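Local coordinates for peptide ABC transporter, peptide-binding protein (Enterococcus faecalis, PDB 3O6P) that probably binds peptides for uptake by an ABC transporter, this chain being part of the C-terminal half of the longer solute-binding protein, at residues E49-V54 against D67-A72; G155-D160 against P164-D169. All coordinates share one frame; numbering follows the deposited sequence. Where two conformers were deposited one is given.

Contact 1: E49-V54 against D67-A72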
loop_
_atom_site.group_PDB
_atom_site.type_symbol
_atom_site.label_atom_id
_atom_site.label_comp_id
_atom_site.label_asym_id
_atom_site.label_seq_id
_atom_site.Cartn_x
_atom_site.Cartn_y
_atom_site.Cartn_z
ATOM N N GLU A 49 11.500 6.530 -3.959
ATOM C CA GLU A 49 10.428 6.677 -2.970
ATOM C C GLU A 49 9.051 6.738 -3.640
ATOM O O GLU A 49 8.921 7.328 -4.722
ATOM C CB GLU A 49 10.638 7.922 -2.137
ATOM C CG GLU A 49 11.825 7.800 -1.223
ATOM C CD GLU A 49 12.116 9.101 -0.513
ATOM O OE1 GLU A 49 11.295 9.537 0.302
ATOM O OE2 GLU A 49 13.169 9.701 -0.777
ATOM N N PRO A 50 8.035 6.114 -3.014
ATOM C CA PRO A 50 6.703 6.126 -3.641
ATOM C C PRO A 50 5.961 7.418 -3.254
ATOM O O PRO A 50 5.897 7.760 -2.059
ATOM C CB PRO A 50 6.022 4.913 -2.999
ATOM C CG PRO A 50 6.625 4.856 -1.572
ATOM C CD PRO A 50 8.050 5.427 -1.704
ATOM N N ASN A 51 5.420 8.141 -4.223
ATOM C CA ASN A 51 4.540 9.267 -3.889
ATOM C C ASN A 51 3.300 8.722 -3.185
ATOM O O ASN A 51 2.897 9.219 -2.123
ATOM C CB ASN A 51 4.115 10.008 -5.149
ATOM C CG ASN A 51 3.201 11.158 -4.840
ATOM O OD1 ASN A 51 3.659 12.205 -4.359
ATOM N ND2 ASN A 51 1.882 10.964 -5.063
ATOM N N GLY A 52 2.732 7.675 -3.774
ATOM C CA GLY A 52 1.503 7.039 -3.259
ATOM C C GLY A 52 1.379 5.677 -3.901
ATOM O O GLY A 52 2.352 4.902 -3.985
ATOM N N LEU A 53 0.167 5.365 -4.345
ATOM C CA LEU A 53 -0.091 4.100 -5.001
ATOM C C LEU A 53 0.158 4.228 -6.494
ATOM O O LEU A 53 0.908 3.440 -7.076
ATOM C CB LEU A 53 -1.528 3.643 -4.725
ATOM C CG LEU A 53 -1.971 2.408 -5.511
ATOM C CD1 LEU A 53 -1.081 1.195 -5.164
ATOM C CD2 LEU A 53 -3.451 2.078 -5.278
ATOM N N VAL A 54 -0.478 5.196 -7.129
ATOM C CA VAL A 54 -0.284 5.349 -8.589
ATOM C C VAL A 54 1.125 5.924 -8.805
ATOM O O VAL A 54 1.485 6.915 -8.149
ATOM C CB VAL A 54 -1.344 6.314 -9.161
ATOM C CG1 VAL A 54 -1.043 6.665 -10.626
ATOM C CG2 VAL A 54 -2.740 5.694 -9.049
ATOM N N ASP A 67 0.842 16.048 -13.732
ATOM C CA ASP A 67 1.029 14.665 -13.367
ATOM C C ASP A 67 0.001 14.224 -12.328
ATOM O O ASP A 67 -0.277 14.963 -11.386
ATOM C CB ASP A 67 2.431 14.469 -12.805
ATOM C CG ASP A 67 2.724 13.026 -12.490
ATOM O OD1 ASP A 67 2.580 12.159 -13.385
ATOM O OD2 ASP A 67 3.102 12.750 -11.352
ATOM N N PHE A 68 -0.549 13.023 -12.497
ATOM C CA PHE A 68 -1.485 12.467 -11.513
ATOM C C PHE A 68 -0.922 12.503 -10.096
ATOM O O PHE A 68 -1.611 12.915 -9.162
ATOM C CB PHE A 68 -1.848 11.017 -11.850
ATOM C CG PHE A 68 -2.921 10.441 -10.959
ATOM C CD1 PHE A 68 -4.277 10.604 -11.263
ATOM C CD2 PHE A 68 -2.573 9.736 -9.808
ATOM C CE1 PHE A 68 -5.271 10.070 -10.421
ATOM C CE2 PHE A 68 -3.543 9.202 -8.965
ATOM C CZ PHE A 68 -4.902 9.367 -9.277
ATOM N N ALA A 69 0.304 12.012 -9.920
ATOM C CA ALA A 69 0.888 11.935 -8.567
ATOM C C ALA A 69 1.077 13.322 -7.952
ATOM O O ALA A 69 0.830 13.514 -6.758
ATOM C CB ALA A 69 2.201 11.148 -8.573
ATOM N N LYS A 70 1.497 14.294 -8.762
ATOM C CA LYS A 70 1.668 15.659 -8.258
ATOM C C LYS A 70 0.327 16.263 -7.826
ATOM O O LYS A 70 0.236 16.915 -6.779
ATOM C CB LYS A 70 2.360 16.555 -9.286
ATOM C CG LYS A 70 3.789 16.189 -9.579
ATOM C CD LYS A 70 4.297 17.020 -10.760
ATOM C CE LYS A 70 5.802 16.914 -10.947
ATOM N NZ LYS A 70 6.343 18.121 -11.662
ATOM N N GLU A 71 -0.707 16.041 -8.633
ATOM C CA GLU A 71 -2.040 16.536 -8.323
ATOM C C GLU A 71 -2.627 15.890 -7.066
ATOM O O GLU A 71 -3.304 16.556 -6.277
ATOM C CB GLU A 71 -2.984 16.331 -9.510
ATOM C CG GLU A 71 -2.837 17.371 -10.593
ATOM C CD GLU A 71 -3.999 17.347 -11.565
ATOM O OE1 GLU A 71 -3.856 16.698 -12.614
ATOM O OE2 GLU A 71 -5.057 17.954 -11.280
ATOM N N ALA A 72 -2.365 14.596 -6.888
ATOM C CA ALA A 72 -2.903 13.859 -5.760
ATOM C C ALA A 72 -2.216 14.300 -4.472
ATOM O O ALA A 72 -2.824 14.275 -3.408
ATOM C CB ALA A 72 -2.745 12.333 -5.975
HETATM O O HOH W 1 3.197 14.805 -4.597
#

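Contact 2: G155-D160 against P164-D169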
loop_
_atom_site.group_PDB
_atom_site.type_symbol
_atom_site.label_atom_id
_atom_site.label_comp_id
_atom_site.label_asym_id
_atom_site.label_seq_id
_atom_site.Cartn_x
_atom_site.Cartn_y
_atom_site.Cartn_z
ATOM N N GLY A 155 4.015 -7.332 -2.523
ATOM C CA GLY A 155 3.907 -7.649 -3.943
ATOM C C GLY A 155 3.928 -6.343 -4.692
ATOM O O GLY A 155 4.428 -5.349 -4.212
ATOM N N GLY A 156 3.416 -6.344 -5.900
ATOM C CA GLY A 156 3.352 -5.095 -6.605
ATOM C C GLY A 156 2.559 -5.212 -7.871
ATOM O O GLY A 156 1.975 -6.256 -8.175
ATOM N N TRP A 157 2.529 -4.120 -8.602
ATOM C CA TRP A 157 1.750 -4.058 -9.842
ATOM C C TRP A 157 2.480 -3.189 -10.826
ATOM O O TRP A 157 3.055 -2.161 -10.446
ATOM C CB TRP A 157 0.351 -3.469 -9.559
ATOM C CG TRP A 157 -0.552 -3.575 -10.738
ATOM C CD1 TRP A 157 -0.885 -2.586 -11.627
ATOM C CD2 TRP A 157 -1.226 -4.752 -11.179
ATOM N NE1 TRP A 157 -1.732 -3.085 -12.595
ATOM C CE2 TRP A 157 -1.957 -4.408 -12.345
ATOM C CE3 TRP A 157 -1.282 -6.073 -10.706
ATOM C CZ2 TRP A 157 -2.748 -5.331 -13.036
ATOM C CZ3 TRP A 157 -2.077 -6.987 -11.393
ATOM C CH2 TRP A 157 -2.790 -6.612 -12.544
ATOM N N SER A 158 2.467 -3.625 -12.089
ATOM C CA SER A 158 3.082 -2.904 -13.198
ATOM C C SER A 158 1.999 -2.624 -14.194
ATOM O O SER A 158 1.178 -3.498 -14.497
ATOM C CB SER A 158 4.157 -3.753 -13.906
ATOM O OG SER A 158 5.343 -3.851 -13.122
ATOM N N ALA A 159 2.052 -1.414 -14.740
ATOM C CA ALA A 159 1.035 -0.886 -15.635
ATOM C C ALA A 159 1.230 -1.277 -17.108
ATOM O O ALA A 159 2.168 -0.837 -17.765
ATOM C CB ALA A 159 1.000 0.631 -15.504
ATOM N N ASP A 160 0.332 -2.092 -17.638
ATOM C CA ASP A 160 0.361 -2.363 -19.076
ATOM C C ASP A 160 0.157 -1.082 -19.906
ATOM O O ASP A 160 0.917 -0.834 -20.844
ATOM C CB ASP A 160 -0.632 -3.461 -19.455
ATOM C CG ASP A 160 -2.060 -3.178 -18.970
ATOM O OD1 ASP A 160 -2.267 -2.442 -17.964
ATOM O OD2 ASP A 160 -2.991 -3.715 -19.609
ATOM N N PRO A 164 -4.136 5.542 -14.349
ATOM C CA PRO A 164 -4.146 5.381 -12.898
ATOM C C PRO A 164 -5.126 4.305 -12.421
ATOM O O PRO A 164 -4.875 3.669 -11.415
ATOM C CB PRO A 164 -4.566 6.771 -12.389
ATOM C CG PRO A 164 -4.193 7.691 -13.500
ATOM C CD PRO A 164 -4.514 6.913 -14.732
ATOM N N SER A 165 -6.213 4.069 -13.167
ATOM C CA SER A 165 -7.193 3.073 -12.748
ATOM C C SER A 165 -6.594 1.666 -12.730
ATOM O O SER A 165 -7.105 0.810 -12.021
ATOM C CB SER A 165 -8.417 3.087 -13.661
ATOM O OG SER A 165 -8.068 2.658 -14.960
ATOM N N SER A 166 -5.538 1.429 -13.512
ATOM C CA SER A 166 -4.864 0.128 -13.519
ATOM C C SER A 166 -4.444 -0.233 -12.097
ATOM O O SER A 166 -4.531 -1.390 -11.695
ATOM C CB SER A 166 -3.648 0.166 -14.429
ATOM O OG SER A 166 -3.008 -1.090 -14.485
ATOM N N PHE A 167 -3.987 0.763 -11.342
ATOM C CA PHE A 167 -3.590 0.548 -9.948
ATOM C C PHE A 167 -4.762 0.638 -8.985
ATOM O O PHE A 167 -4.894 -0.181 -8.069
ATOM C CB PHE A 167 -2.532 1.577 -9.553
ATOM C CG PHE A 167 -1.222 1.355 -10.243
ATOM C CD1 PHE A 167 -0.187 0.661 -9.595
ATOM C CD2 PHE A 167 -1.026 1.804 -11.565
ATOM C CE1 PHE A 167 1.007 0.423 -10.243
ATOM C CE2 PHE A 167 0.184 1.592 -12.209
ATOM C CZ PHE A 167 1.203 0.878 -11.546
ATOM N N LEU A 168 -5.605 1.649 -9.189
ATOM C CA LEU A 168 -6.657 1.932 -8.233
ATOM C C LEU A 168 -7.723 0.821 -8.224
ATOM O O LEU A 168 -8.218 0.453 -7.158
ATOM C CB LEU A 168 -7.284 3.297 -8.504
ATOM C CG LEU A 168 -6.300 4.469 -8.417
ATOM C CD1 LEU A 168 -6.915 5.703 -9.100
ATOM C CD2 LEU A 168 -5.956 4.790 -6.936
ATOM N N ASP A 169 -8.021 0.257 -9.391
ATOM C CA ASP A 169 -9.043 -0.790 -9.475
ATOM C C ASP A 169 -8.734 -2.005 -8.583
ATOM O O ASP A 169 -9.645 -2.701 -8.136
ATOM C CB ASP A 169 -9.228 -1.291 -10.921
ATOM C CG ASP A 169 -9.964 -0.295 -11.815
ATOM O OD1 ASP A 169 -10.567 0.685 -11.291
ATOM O OD2 ASP A 169 -9.944 -0.518 -13.060
HETATM O O HOH W 2 -4.376 -3.162 -15.790
#

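Contact 1: E49-V54 against D67-A72
V54 meets the aromatic ring of F68 at the tight part of this contact. Both of its methyls bear on the CD2-CE2 bond of the ring: CG1 lies 3.5 Å from F68 CD2 and CG2 lies 3.6 Å from F68 CE2, while the two side chains cross at about a right angle. F68 has CG anti to its backbone N (chi1 -174°), which carries the ring from the first turn of helix 68-72 to the valine. The ring is closed in further by W206, edge-to-face, and by M209 and L210 of helix 202-218. The fold element here is a loop packed on a short helix: 49-54 follows helix 35-43, and twelve residues without helix or strand separate it from D67, the N-cap of helix 68-72, all within the region assigned to the middle family of bacterial solute-binding proteins, family 5. The OD2 of D67 takes weak bonds from A69 N and K70 N. The looser, polar side lies at N51, which is partly exposed. Its amide reaches over A69, with ND2 3.5 Å from the CB of A69 and 3.2 Å from its O; the clear hydrogen bond of ND2 goes to G73 O. On the other branch, N51 OD1 accepts from a water at 2.7 Å, and that water also gives a weak bond to A69 O at 3.5 Å.

Contact 2: G155-D160 against P164-D169
W157 stands with the edge of its indole against the face of F167, a T-shaped pair whose planes are turned by 83° and whose centroids, five-membered ring to phenyl, are 5.0 Å apart. The atom that points in is W157 CD1, 3.8 Å above the phenyl plane and over its centre. Beside it on the same indole edge, NE1 donates to S166 OG at 3.0 Å, with an N-H...O angle of 163° and the hydroxyl in the ring plane. Two neighbouring atoms of one edge are thereby engaged by consecutive residues, which should limit rotation of the indole about chi2. The extended first torsion of S166 (chi1 -178°) swings OG toward the indole; a water 2.8 Å from S166 OG donates to D160 OD1 and so joins the loop to the hydroxyl. At the far end of the phenyl, A159 CB sits 3.5 Å from F167 CE2. The backbone of W157 is held to T6, and its indole also meets Y177 edge-to-face. The whole is a strand-to-helix connection of an alpha/beta domain, in which the end of strand 152-158, central in the mixed five-stranded sheet, turns through a short loop into helix 165-168.

How the contacts relate
Contact 1 closes before contact 2 opens, so the two follow in series along the chain, with about 13 Å between their centres. They nevertheless touch: F68 CD1 is 3.7 Å from P164 CG, and V54 CG2 is 3.8 Å from L168 CG. Residues 49-54 thus pack against helix 68-72 in contact 1 and also against helix 165-168, the helical half of contact 2. Helix 202-218 is a shared neighbour, with M209 and E213 touching side chains from both. Strand 5-11 adds a second link, since T6 hydrogen-bonds through OG1 to L53 O and through its backbone to W157. Contact 2 ties helix 165-168 to the end of strand 152-158, and contact 1 packs the 49-54 loop on helix 68-72 beside it.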